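Local coordinates for protein Lys-gingipain catalytic subunit (PDB 4TKX) that cleaves proteins after lysine residues as the cysteine protease catalytic domain of a secreted Porphyromonas gingivalis protein, a possible virulence factor, at residues 18-23 / 44-49; 217-222 / 251-256; 245-250 / 286-291. All coordinates share one frame; numbering follows the deposited sequence.

Contact 1: 18-23 / 44-49; sequences VVAGAK and VHYTDE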
loop_
_atom_site.group_PDB
_atom_site.type_symbol
_atom_site.label_atom_id
_atom_site.label_comp_id
_atom_site.label_asym_id
_atom_site.label_seq_id
_atom_site.Cartn_x
_atom_site.Cartn_y
_atom_site.Cartn_z
ATOM N N VAL A 18 12.977 -1.037 8.380
ATOM C CA VAL A 18 13.350 -1.485 7.048
ATOM C C VAL A 18 14.397 -2.577 7.189
ATOM O O VAL A 18 15.430 -2.383 7.847
ATOM C CB VAL A 18 13.934 -0.336 6.203
ATOM C CG1 VAL A 18 14.327 -0.831 4.795
ATOM C CG2 VAL A 18 12.942 0.806 6.085
ATOM N N VAL A 19 14.120 -3.731 6.589
ATOM C CA VAL A 19 15.099 -4.820 6.521
ATOM C C VAL A 19 15.369 -5.076 5.040
ATOM O O VAL A 19 14.450 -5.373 4.271
ATOM C CB VAL A 19 14.576 -6.095 7.209
ATOM C CG1 VAL A 19 15.577 -7.259 7.044
ATOM C CG2 VAL A 19 14.305 -5.808 8.686
ATOM N N ALA A 20 16.629 -4.917 4.637
ATOM C CA ALA A 20 16.976 -4.900 3.227
ATOM C C ALA A 20 18.180 -5.771 2.921
ATOM O O ALA A 20 19.145 -5.851 3.690
ATOM C CB ALA A 20 17.261 -3.467 2.770
ATOM N N GLY A 21 18.132 -6.424 1.776
ATOM C CA GLY A 21 19.319 -7.067 1.260
ATOM C C GLY A 21 20.461 -6.085 1.122
ATOM O O GLY A 21 20.292 -4.926 0.686
ATOM N N ALA A 22 21.652 -6.554 1.474
ATOM C CA ALA A 22 22.834 -5.697 1.460
ATOM C C ALA A 22 23.150 -5.119 0.071
ATOM O O ALA A 22 23.762 -4.059 -0.035
ATOM C CB ALA A 22 24.040 -6.458 2.002
ATOM N N LYS A 23 22.758 -5.806 -0.991
ATOM C CA LYS A 23 23.041 -5.319 -2.346
ATOM C C LYS A 23 22.287 -4.037 -2.690
ATOM O O LYS A 23 22.606 -3.366 -3.684
ATOM C CB LYS A 23 22.680 -6.391 -3.375
ATOM C CG LYS A 23 23.616 -7.587 -3.339
ATOM C CD LYS A 23 23.178 -8.658 -4.301
ATOM C CE LYS A 23 24.098 -9.868 -4.244
ATOM N NZ LYS A 23 23.519 -10.966 -5.066
ATOM N N VAL A 44 16.794 1.394 9.849
ATOM C CA VAL A 44 17.161 0.713 8.596
ATOM C C VAL A 44 18.300 -0.253 8.827
ATOM O O VAL A 44 19.383 0.145 9.297
ATOM C CB VAL A 44 17.614 1.714 7.527
ATOM C CG1 VAL A 44 17.934 0.985 6.236
ATOM C CG2 VAL A 44 16.552 2.766 7.295
ATOM N N HIS A 45 18.066 -1.514 8.458
ATOM C CA HIS A 45 19.037 -2.574 8.664
ATOM C C HIS A 45 19.190 -3.445 7.434
ATOM O O HIS A 45 18.242 -3.627 6.675
ATOM C CB HIS A 45 18.606 -3.404 9.865
ATOM C CG HIS A 45 18.710 -2.645 11.142
ATOM N ND1 HIS A 45 19.861 -2.639 11.894
ATOM C CD2 HIS A 45 17.857 -1.781 11.743
ATOM C CE1 HIS A 45 19.686 -1.859 12.946
ATOM N NE2 HIS A 45 18.485 -1.314 12.869
ATOM N N TYR A 46 20.395 -3.983 7.259
ATOM C CA TYR A 46 20.725 -4.823 6.122
ATOM C C TYR A 46 21.078 -6.248 6.564
ATOM O O TYR A 46 21.576 -6.483 7.677
ATOM C CB TYR A 46 21.865 -4.192 5.304
ATOM C CG TYR A 46 21.470 -2.839 4.793
ATOM C CD1 TYR A 46 20.752 -2.705 3.614
ATOM C CD2 TYR A 46 21.764 -1.686 5.506
ATOM C CE1 TYR A 46 20.348 -1.480 3.167
ATOM C CE2 TYR A 46 21.360 -0.457 5.054
ATOM C CZ TYR A 46 20.660 -0.359 3.876
ATOM O OH TYR A 46 20.218 0.866 3.405
ATOM N N THR A 47 20.830 -7.192 5.671
ATOM C CA THR A 47 20.980 -8.595 5.987
ATOM C C THR A 47 22.437 -9.025 6.141
ATOM O O THR A 47 22.692 -10.134 6.620
ATOM C CB THR A 47 20.270 -9.469 4.941
ATOM O OG1 THR A 47 20.766 -9.139 3.647
ATOM C CG2 THR A 47 18.753 -9.226 4.986
ATOM N N ASP A 48 23.385 -8.156 5.795
ATOM C CA ASP A 48 24.799 -8.442 6.075
ATOM C C ASP A 48 25.215 -8.134 7.526
ATOM O O ASP A 48 26.333 -8.423 7.923
ATOM C CB ASP A 48 25.757 -7.768 5.073
ATOM C CG ASP A 48 25.711 -6.253 5.116
ATOM O OD1 ASP A 48 24.782 -5.686 5.715
ATOM O OD2 ASP A 48 26.609 -5.623 4.517
ATOM N N GLU A 49 24.307 -7.582 8.318
ATOM C CA GLU A 49 24.565 -7.370 9.740
ATOM C C GLU A 49 24.415 -8.681 10.490
ATOM O O GLU A 49 23.490 -9.434 10.240
ATOM C CB GLU A 49 23.576 -6.362 10.317
ATOM C CG GLU A 49 23.677 -4.988 9.701
ATOM C CD GLU A 49 22.556 -4.046 10.130
ATOM O OE1 GLU A 49 21.996 -4.226 11.246
ATOM O OE2 GLU A 49 22.254 -3.115 9.338
#

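Contact 2: 217-222 / 251-256; sequences GSETAW and TAQFDY. With PB (lead (II) ion), chain T; TCK (N-[(1S)-5-amino-1-(chloroacetyl)pentyl]-4-methylbenzenesulfonamide), chain U.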
loop_
_atom_site.group_PDB
_atom_site.type_symbol
_atom_site.label_atom_id
_atom_site.label_comp_id
_atom_site.label_asym_id
_atom_site.label_seq_id
_atom_site.Cartn_x
_atom_site.Cartn_y
_atom_site.Cartn_z
ATOM N N GLY A 217 -6.562 -16.317 -11.950
ATOM C CA GLY A 217 -5.174 -15.918 -12.066
ATOM C C GLY A 217 -4.215 -17.093 -12.060
ATOM O O GLY A 217 -4.569 -18.217 -11.661
ATOM N N SER A 218 -2.993 -16.837 -12.509
ATOM C CA SER A 218 -1.911 -17.808 -12.387
ATOM C C SER A 218 -0.698 -17.058 -11.845
ATOM O O SER A 218 -0.771 -15.859 -11.575
ATOM C CB SER A 218 -1.581 -18.405 -13.749
ATOM O OG SER A 218 -0.895 -17.432 -14.507
ATOM N N GLU A 219 0.434 -17.735 -11.695
ATOM C CA GLU A 219 1.576 -17.085 -11.055
ATOM C C GLU A 219 2.050 -15.884 -11.858
ATOM O O GLU A 219 2.592 -14.931 -11.286
ATOM C CB GLU A 219 2.751 -18.052 -10.881
ATOM C CG GLU A 219 2.452 -19.281 -10.039
ATOM C CD GLU A 219 1.925 -20.490 -10.838
ATOM O OE1 GLU A 219 1.416 -20.319 -11.981
ATOM O OE2 GLU A 219 2.018 -21.627 -10.299
ATOM N N THR A 220 1.835 -15.934 -13.179
ATOM C CA THR A 220 2.379 -14.930 -14.092
ATOM C C THR A 220 1.322 -14.241 -14.968
ATOM O O THR A 220 1.656 -13.610 -15.964
ATOM C CB THR A 220 3.442 -15.539 -15.025
ATOM O OG1 THR A 220 2.852 -16.580 -15.798
ATOM C CG2 THR A 220 4.624 -16.109 -14.234
ATOM N N ALA A 221 0.052 -14.331 -14.594
ATOM C CA ALA A 221 -0.993 -13.728 -15.414
ATOM C C ALA A 221 -2.310 -13.491 -14.695
ATOM O O ALA A 221 -2.708 -14.251 -13.809
ATOM C CB ALA A 221 -1.240 -14.583 -16.653
ATOM N N TRP A 222 -2.989 -12.421 -15.102
ATOM C CA TRP A 222 -4.443 -12.363 -14.998
ATOM C C TRP A 222 -4.947 -13.171 -16.193
ATOM O O TRP A 222 -4.562 -12.891 -17.323
ATOM C CB TRP A 222 -4.934 -10.914 -15.067
ATOM C CG TRP A 222 -4.604 -10.073 -13.831
ATOM C CD1 TRP A 222 -4.088 -10.513 -12.638
ATOM C CD2 TRP A 222 -4.806 -8.665 -13.675
ATOM N NE1 TRP A 222 -3.951 -9.472 -11.763
ATOM C CE2 TRP A 222 -4.371 -8.321 -12.374
ATOM C CE3 TRP A 222 -5.290 -7.654 -14.514
ATOM C CZ2 TRP A 222 -4.448 -7.016 -11.881
ATOM C CZ3 TRP A 222 -5.339 -6.363 -14.036
ATOM C CH2 TRP A 222 -4.920 -6.049 -12.732
ATOM N N THR A 251 -1.112 -14.723 -8.066
ATOM C CA THR A 251 -0.326 -13.732 -8.784
ATOM C C THR A 251 0.735 -13.068 -7.902
ATOM O O THR A 251 1.645 -12.424 -8.427
ATOM C CB THR A 251 -1.179 -12.609 -9.386
ATOM O OG1 THR A 251 -1.873 -11.913 -8.346
ATOM C CG2 THR A 251 -2.147 -13.159 -10.436
ATOM N N ALA A 252 0.609 -13.196 -6.583
ATOM C CA ALA A 252 1.632 -12.684 -5.668
ATOM C C ALA A 252 2.463 -13.797 -5.019
ATOM O O ALA A 252 3.021 -13.612 -3.947
ATOM C CB ALA A 252 1.010 -11.782 -4.601
ATOM N N GLN A 253 2.543 -14.948 -5.676
ATOM C CA GLN A 253 3.325 -16.072 -5.148
ATOM C C GLN A 253 4.796 -15.816 -5.443
ATOM O O GLN A 253 5.333 -16.304 -6.435
ATOM C CB GLN A 253 2.860 -17.408 -5.741
ATOM C CG GLN A 253 3.360 -18.601 -4.953
ATOM C CD GLN A 253 2.803 -19.909 -5.464
ATOM O OE1 GLN A 253 3.533 -20.754 -5.989
ATOM N NE2 GLN A 253 1.497 -20.088 -5.311
ATOM N N PHE A 254 5.435 -15.052 -4.556
ATOM C CA PHE A 254 6.719 -14.432 -4.868
ATOM C C PHE A 254 7.950 -15.310 -4.647
ATOM O O PHE A 254 9.073 -14.812 -4.760
ATOM C CB PHE A 254 6.873 -13.090 -4.138
ATOM C CG PHE A 254 6.713 -13.179 -2.657
ATOM C CD1 PHE A 254 7.786 -13.528 -1.856
ATOM C CD2 PHE A 254 5.497 -12.903 -2.057
ATOM C CE1 PHE A 254 7.636 -13.615 -0.472
ATOM C CE2 PHE A 254 5.349 -12.992 -0.691
ATOM C CZ PHE A 254 6.418 -13.337 0.102
ATOM N N ASP A 255 7.743 -16.604 -4.389
ATOM C CA ASP A 255 8.842 -17.563 -4.413
ATOM C C ASP A 255 8.738 -18.532 -5.577
ATOM O O ASP A 255 9.435 -19.543 -5.600
ATOM C CB ASP A 255 8.954 -18.337 -3.088
ATOM C CG ASP A 255 7.842 -19.364 -2.903
ATOM O OD1 ASP A 255 6.772 -19.237 -3.543
ATOM O OD2 ASP A 255 8.038 -20.313 -2.112
ATOM N N TYR A 256 7.910 -18.204 -6.564
ATOM C CA TYR A 256 7.792 -19.016 -7.768
ATOM C C TYR A 256 9.105 -18.986 -8.557
ATOM O O TYR A 256 9.915 -18.062 -8.410
ATOM C CB TYR A 256 6.621 -18.500 -8.604
ATOM C CG TYR A 256 6.268 -19.327 -9.813
ATOM C CD1 TYR A 256 5.881 -20.657 -9.681
ATOM C CD2 TYR A 256 6.306 -18.778 -11.088
ATOM C CE1 TYR A 256 5.546 -21.409 -10.790
ATOM C CE2 TYR A 256 5.984 -19.529 -12.200
ATOM C CZ TYR A 256 5.610 -20.845 -12.044
ATOM O OH TYR A 256 5.267 -21.608 -13.142
HETATM PB PB PB T . 10.461 -13.888 -6.707
HETATM S S TCK U . -10.928 -20.830 -7.863
HETATM O O1S TCK U . -11.979 -20.589 -6.912
HETATM O O2S TCK U . -11.536 -20.849 -9.189
HETATM C C1 TCK U . -10.122 -22.395 -7.547
HETATM C C2 TCK U . -10.185 -23.374 -8.529
HETATM C C3 TCK U . -9.559 -24.613 -8.301
HETATM C C4 TCK U . -8.898 -24.836 -7.111
HETATM C C5 TCK U . -8.841 -23.830 -6.116
HETATM C C6 TCK U . -9.459 -22.608 -6.335
HETATM C C7 TCK U . -8.240 -26.167 -6.879
HETATM N N TCK U . -9.811 -19.616 -7.728
HETATM C CA TCK U . -9.620 -18.582 -8.753
HETATM C C TCK U . -8.186 -18.637 -9.205
HETATM O O TCK U . -7.651 -17.680 -9.713
HETATM C CB TCK U . -9.937 -17.183 -8.160
HETATM C CG TCK U . -11.404 -17.033 -7.818
HETATM C CD TCK U . -11.708 -15.703 -7.036
HETATM C CE TCK U . -11.809 -14.495 -7.930
HETATM N NZ TCK U . -12.024 -13.317 -7.123
HETATM C CM TCK U . -7.394 -19.923 -8.925
HETATM O O HOH W 1 3.093 -22.370 -8.019
HETATM O O HOH W 2 2.864 -23.838 -11.927
HETATM O O HOH W 3 11.563 -14.138 -8.907
#

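Contact 3: 245-250 / 286-291; sequences IGNCCI and GEDYYW. With TCK (N-[(1S)-5-amino-1-(chloroacetyl)pentyl]-4-methylbenzenesulfonamide), chain U.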
loop_
_atom_site.group_PDB
_atom_site.type_symbol
_atom_site.label_atom_id
_atom_site.label_comp_id
_atom_site.label_asym_id
_atom_site.label_seq_id
_atom_site.Cartn_x
_atom_site.Cartn_y
_atom_site.Cartn_z
ATOM N N ILE A 245 -4.729 -4.280 -8.092
ATOM C CA ILE A 245 -5.179 -5.303 -7.157
ATOM C C ILE A 245 -5.746 -6.471 -7.955
ATOM O O ILE A 245 -6.693 -6.315 -8.743
ATOM C CB ILE A 245 -6.266 -4.768 -6.198
ATOM C CG1 ILE A 245 -5.741 -3.546 -5.430
ATOM C CG2 ILE A 245 -6.795 -5.895 -5.264
ATOM C CD1 ILE A 245 -6.704 -3.023 -4.392
ATOM N N GLY A 246 -5.145 -7.631 -7.764
ATOM C CA GLY A 246 -5.613 -8.842 -8.399
ATOM C C GLY A 246 -6.297 -9.701 -7.358
ATOM O O GLY A 246 -5.648 -10.303 -6.503
ATOM N N ASN A 247 -7.623 -9.708 -7.401
ATOM C CA ASN A 247 -8.403 -10.574 -6.526
ATOM C C ASN A 247 -8.580 -11.872 -7.295
ATOM O O ASN A 247 -9.557 -12.057 -8.032
ATOM C CB ASN A 247 -9.741 -9.928 -6.182
ATOM C CG ASN A 247 -9.583 -8.708 -5.310
ATOM O OD1 ASN A 247 -9.940 -7.604 -5.705
ATOM N ND2 ASN A 247 -9.003 -8.893 -4.129
ATOM N N CYS A 248 -7.583 -12.736 -7.166
ATOM C CA CYS A 248 -7.501 -13.964 -7.942
ATOM C C CYS A 248 -6.407 -14.834 -7.353
ATOM O O CYS A 248 -5.702 -14.417 -6.436
ATOM C CB CYS A 248 -7.187 -13.646 -9.409
ATOM S SG CYS A 248 -5.666 -12.712 -9.698
ATOM N N CYS A 249 -6.252 -16.047 -7.877
ATOM C CA CYS A 249 -5.193 -16.929 -7.401
ATOM C C CYS A 249 -3.781 -16.478 -7.741
ATOM O O CYS A 249 -3.531 -15.953 -8.818
ATOM C CB CYS A 249 -5.367 -18.322 -7.992
ATOM S SG CYS A 249 -6.892 -19.119 -7.480
ATOM N N ILE A 250 -2.899 -16.717 -6.776
ATOM C CA ILE A 250 -1.434 -16.893 -6.918
ATOM C C ILE A 250 -0.556 -15.868 -7.671
ATOM O O ILE A 250 0.650 -16.085 -7.820
ATOM C CB ILE A 250 -1.080 -18.340 -7.424
ATOM C CG1 ILE A 250 -1.534 -18.589 -8.863
ATOM C CG2 ILE A 250 -1.658 -19.402 -6.450
ATOM C CD1 ILE A 250 -1.240 -20.018 -9.364
ATOM N N GLY A 286 -16.051 -16.521 -2.745
ATOM C CA GLY A 286 -16.777 -15.950 -1.620
ATOM C C GLY A 286 -15.896 -15.028 -0.807
ATOM O O GLY A 286 -16.254 -13.891 -0.508
ATOM N N GLU A 287 -14.708 -15.509 -0.466
ATOM C CA GLU A 287 -13.823 -14.737 0.364
ATOM C C GLU A 287 -13.390 -13.425 -0.340
ATOM O O GLU A 287 -13.365 -12.388 0.295
ATOM C CB GLU A 287 -12.656 -15.604 0.810
ATOM C CG GLU A 287 -13.027 -16.636 1.922
ATOM C CD GLU A 287 -14.086 -17.717 1.541
ATOM O OE1 GLU A 287 -14.346 -18.024 0.336
ATOM O OE2 GLU A 287 -14.664 -18.281 2.499
ATOM N N ASP A 288 -13.115 -13.456 -1.642
ATOM C CA ASP A 288 -12.729 -12.221 -2.358
ATOM C C ASP A 288 -13.933 -11.262 -2.470
ATOM O O ASP A 288 -13.786 -10.048 -2.513
ATOM C CB ASP A 288 -12.216 -12.514 -3.766
ATOM C CG ASP A 288 -10.761 -12.969 -3.807
ATOM O OD1 ASP A 288 -10.083 -13.024 -2.748
ATOM O OD2 ASP A 288 -10.291 -13.274 -4.929
ATOM N N TYR A 289 -15.135 -11.819 -2.547
ATOM C CA TYR A 289 -16.359 -11.013 -2.631
ATOM C C TYR A 289 -16.476 -10.179 -1.361
ATOM O O TYR A 289 -16.643 -8.947 -1.416
ATOM C CB TYR A 289 -17.552 -11.965 -2.751
ATOM C CG TYR A 289 -18.930 -11.414 -3.142
ATOM C CD1 TYR A 289 -19.097 -10.187 -3.749
ATOM C CD2 TYR A 289 -20.062 -12.186 -2.918
ATOM C CE1 TYR A 289 -20.355 -9.733 -4.122
ATOM C CE2 TYR A 289 -21.321 -11.746 -3.273
ATOM C CZ TYR A 289 -21.470 -10.519 -3.878
ATOM O OH TYR A 289 -22.742 -10.082 -4.241
ATOM N N TYR A 290 -16.359 -10.849 -0.217
ATOM C CA TYR A 290 -16.378 -10.159 1.066
ATOM C C TYR A 290 -15.222 -9.166 1.189
ATOM O O TYR A 290 -15.388 -8.058 1.692
ATOM C CB TYR A 290 -16.288 -11.137 2.228
ATOM C CG TYR A 290 -17.347 -12.215 2.242
ATOM C CD1 TYR A 290 -18.671 -11.929 1.974
ATOM C CD2 TYR A 290 -17.000 -13.532 2.501
ATOM C CE1 TYR A 290 -19.640 -12.944 1.992
ATOM C CE2 TYR A 290 -17.946 -14.536 2.517
ATOM C CZ TYR A 290 -19.255 -14.242 2.260
ATOM O OH TYR A 290 -20.174 -15.269 2.279
ATOM N N TRP A 291 -14.042 -9.588 0.753
ATOM C CA TRP A 291 -12.845 -8.746 0.839
ATOM C C TRP A 291 -13.123 -7.370 0.207
ATOM O O TRP A 291 -12.806 -6.331 0.780
ATOM C CB TRP A 291 -11.721 -9.459 0.095
ATOM C CG TRP A 291 -10.313 -9.020 0.297
ATOM C CD1 TRP A 291 -9.412 -9.566 1.162
ATOM C CD2 TRP A 291 -9.600 -8.011 -0.437
ATOM N NE1 TRP A 291 -8.186 -8.965 1.015
ATOM C CE2 TRP A 291 -8.280 -7.998 0.051
ATOM C CE3 TRP A 291 -9.958 -7.095 -1.437
ATOM C CZ2 TRP A 291 -7.312 -7.118 -0.432
ATOM C CZ3 TRP A 291 -8.994 -6.225 -1.909
ATOM C CH2 TRP A 291 -7.689 -6.243 -1.406
HETATM S S TCK U . -10.928 -20.830 -7.863
HETATM O O1S TCK U . -11.979 -20.589 -6.912
HETATM O O2S TCK U . -11.536 -20.849 -9.189
HETATM C C1 TCK U . -10.122 -22.395 -7.547
HETATM C C2 TCK U . -10.185 -23.374 -8.529
HETATM C C3 TCK U . -9.559 -24.613 -8.301
HETATM C C4 TCK U . -8.898 -24.836 -7.111
HETATM C C5 TCK U . -8.841 -23.830 -6.116
HETATM C C6 TCK U . -9.459 -22.608 -6.335
HETATM C C7 TCK U . -8.240 -26.167 -6.879
HETATM N N TCK U . -9.811 -19.616 -7.728
HETATM C CA TCK U . -9.620 -18.582 -8.753
HETATM C C TCK U . -8.186 -18.637 -9.205
HETATM O O TCK U . -7.651 -17.680 -9.713
HETATM C CB TCK U . -9.937 -17.183 -8.160
HETATM C CG TCK U . -11.404 -17.033 -7.818
HETATM C CD TCK U . -11.708 -15.703 -7.036
HETATM C CE TCK U . -11.809 -14.495 -7.930
HETATM N NZ TCK U . -12.024 -13.317 -7.123
HETATM C CM TCK U . -7.394 -19.923 -8.925
#

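Contact 1: 18-23 / 44-49
Ala20 and Tyr46 face each other across two neighbouring parallel strands, with the alanine methyl beside the CD1-CE1 bond of the tyrosine ring. Ala20 CB lies 3.7 Å from both CD1 and CE1 of Tyr46. The ring is carried there by a first torsion of -60°, which sets CG beside the backbone N and anti to the carbonyl carbon. Gly21 O comes to the edge of the same ring, 3.7 Å from Tyr46 CD1. Val18 and Val44 continue this face of the sheet, and Leu28 and Leu32 of helix 25-37 cover it. The strands belong to a beta-alpha-beta unit: strand 14-20, helix 25-37, then strand 40-46 at the border of a four-stranded parallel sheet. The backbone bonds are those of a parallel pair. His45 N donates to Val18 O, Ala20 N to His45 O at 2.9 Å, and Thr47 N to Ala20 O. On the other face stand Val19 and His45. Glu49 fixes the rotation of the His45 ring: the ND1 N-H of His45 points at the syn lone pair of Glu49 OE1 at 2.7 Å, in the ring plane and nearly straight at 171°. NE2 of His45 is hydrogen-bonded to Asp43 OD1, so both ring nitrogens are bonded. The type I turn from Tyr46 to Glu49 is closed by Glu49 N bonding to Tyr46 O. The Glu49 side chain folds back so that OE2 accepts Tyr46 N at 2.9 Å, met from above the carboxylate plane. Beyond the strand ends, Thr47 OG1 sits between its own N and carbonyl carbon and receives a weak bond from Ala22 N at 3.5 Å. The Asp48 carboxylate rests on the Ala22 methyl, with Asp48 CG 3.5 Å from Ala22 CB, while its OD2 forms a salt bridge with Lys25.

Contact 2: 217-222 / 251-256
The turn just after His216, the probable proton donor, meets the loop that follows the nucleophile, with Glu219 laid over the ring of Tyr256. Ser218 to Ala221 form a type I turn, and Gln253 to Tyr256 form another. The Glu219 chain bends at chi2 (90°) and crosses one face of the Tyr256 ring. Glu219 CG is 3.7 Å from the Tyr256 ring centroid, almost on the normal, in a CH-pi contact. The carboxylate then stacks over the CE1 side of the ring, with planes 21° apart and Glu219 OE2 3.6 Å from Tyr256 CE1. Tyr256 has CG anti to its own N (chi1 -174°), which turns the ring toward the glutamate. Water 1 donates to both Glu219 OE2 and Gln253 OE1, at 2.6 Å from each. Water 2 donates to the same Glu219 OE2 and has a weak link to Tyr256 OH. Nearer the catalytic centre, the Thr251 methyl packs against carbonyl oxygens of the first turn. Thr251 CG2 lies 3.2 Å from Ser218 O and 3.6 Å from Ala221 O, and also touches the edge of the Trp222 ring in its plane. Thr251 OG1 and Trp222 NE1 both bond to the hydroxyl of Tyr276, which ties the two segments together from outside. At one end, Gly217 N donates to TCK O at 2.8 Å. At the other, Phe254 O binds the lead ion at 2.6 Å, together with Asp85, Glu263 and a water; these three residues form a calcium site. Strands 217-218, 221-223 and 226-228 form a small antiparallel sheet that carries Trp222. Trp222 stacks with Tyr213 of strand 210-214 and with Phe261 of helix 261-267. The loop 251-256 runs between strand 242-247 and that helix.

Contact 3: 245-250 / 286-291
The Trp291 indole has the amide nitrogen of Asn247 over one face, 3.3 Å above its plane and offset toward the rim. This packing lies beside the pocket that takes the lysine side chain of the inhibitor, consistent with S1, where the end of strand 242-247 meets helix 285-293. The amide and ring planes are 66° apart, and Asn247 ND2 comes closest to Trp291 CE3, at 3.4 Å. Tyr357 stacks on the indole and also bonds Asn247 ND2 through its hydroxyl. Ile245 CG2 meets the six-membered ring obliquely, 4.0 Å from Trp291 CH2. Asp288 reaches from the helix with CG anti to its carbonyl carbon (chi1 -81°). This places Asp288 OD2 3.2 Å from the backbone C of Asn247. Asp288 OD1 bonds the hydroxyls of Tyr353 and Tyr357, and Ser283 OG bonds to Asp288 OD2. TCK NZ donates to Asp288 OD2 at 2.8 Å and to Asn247 O at 2.9 Å. The amine, probably charged, thus bridges two acceptors. Further along, Cys249 N and Gly217 N both donate to TCK O, consistent with an oxyanion hole. The nucleophile Cys249 SG is joined covalently to TCK CM at 1.7 Å.

Overall arrangement
From the N terminus, contact 1 comes first and closes the crossover through helix 25-37, joining strands 14-20 and 40-46 of the four-stranded parallel sheet. It is complete before the others begin, and its centre lies about 26 Å from that of contact 2 and 32 Å from that of contact 3. Contacts 2 and 3 belong to the second, six-stranded sheet region. Their segments alternate along the chain: 217-222, 245-250, 251-256, then 286-291. Contact 2 ties the hairpin after strand 210-214 to the loop after strand 242-247. Contact 3 ties that strand's end to helix 285-293. The two touch where Ile250 packs on Ser218 and Glu219, and both meet the inhibitor.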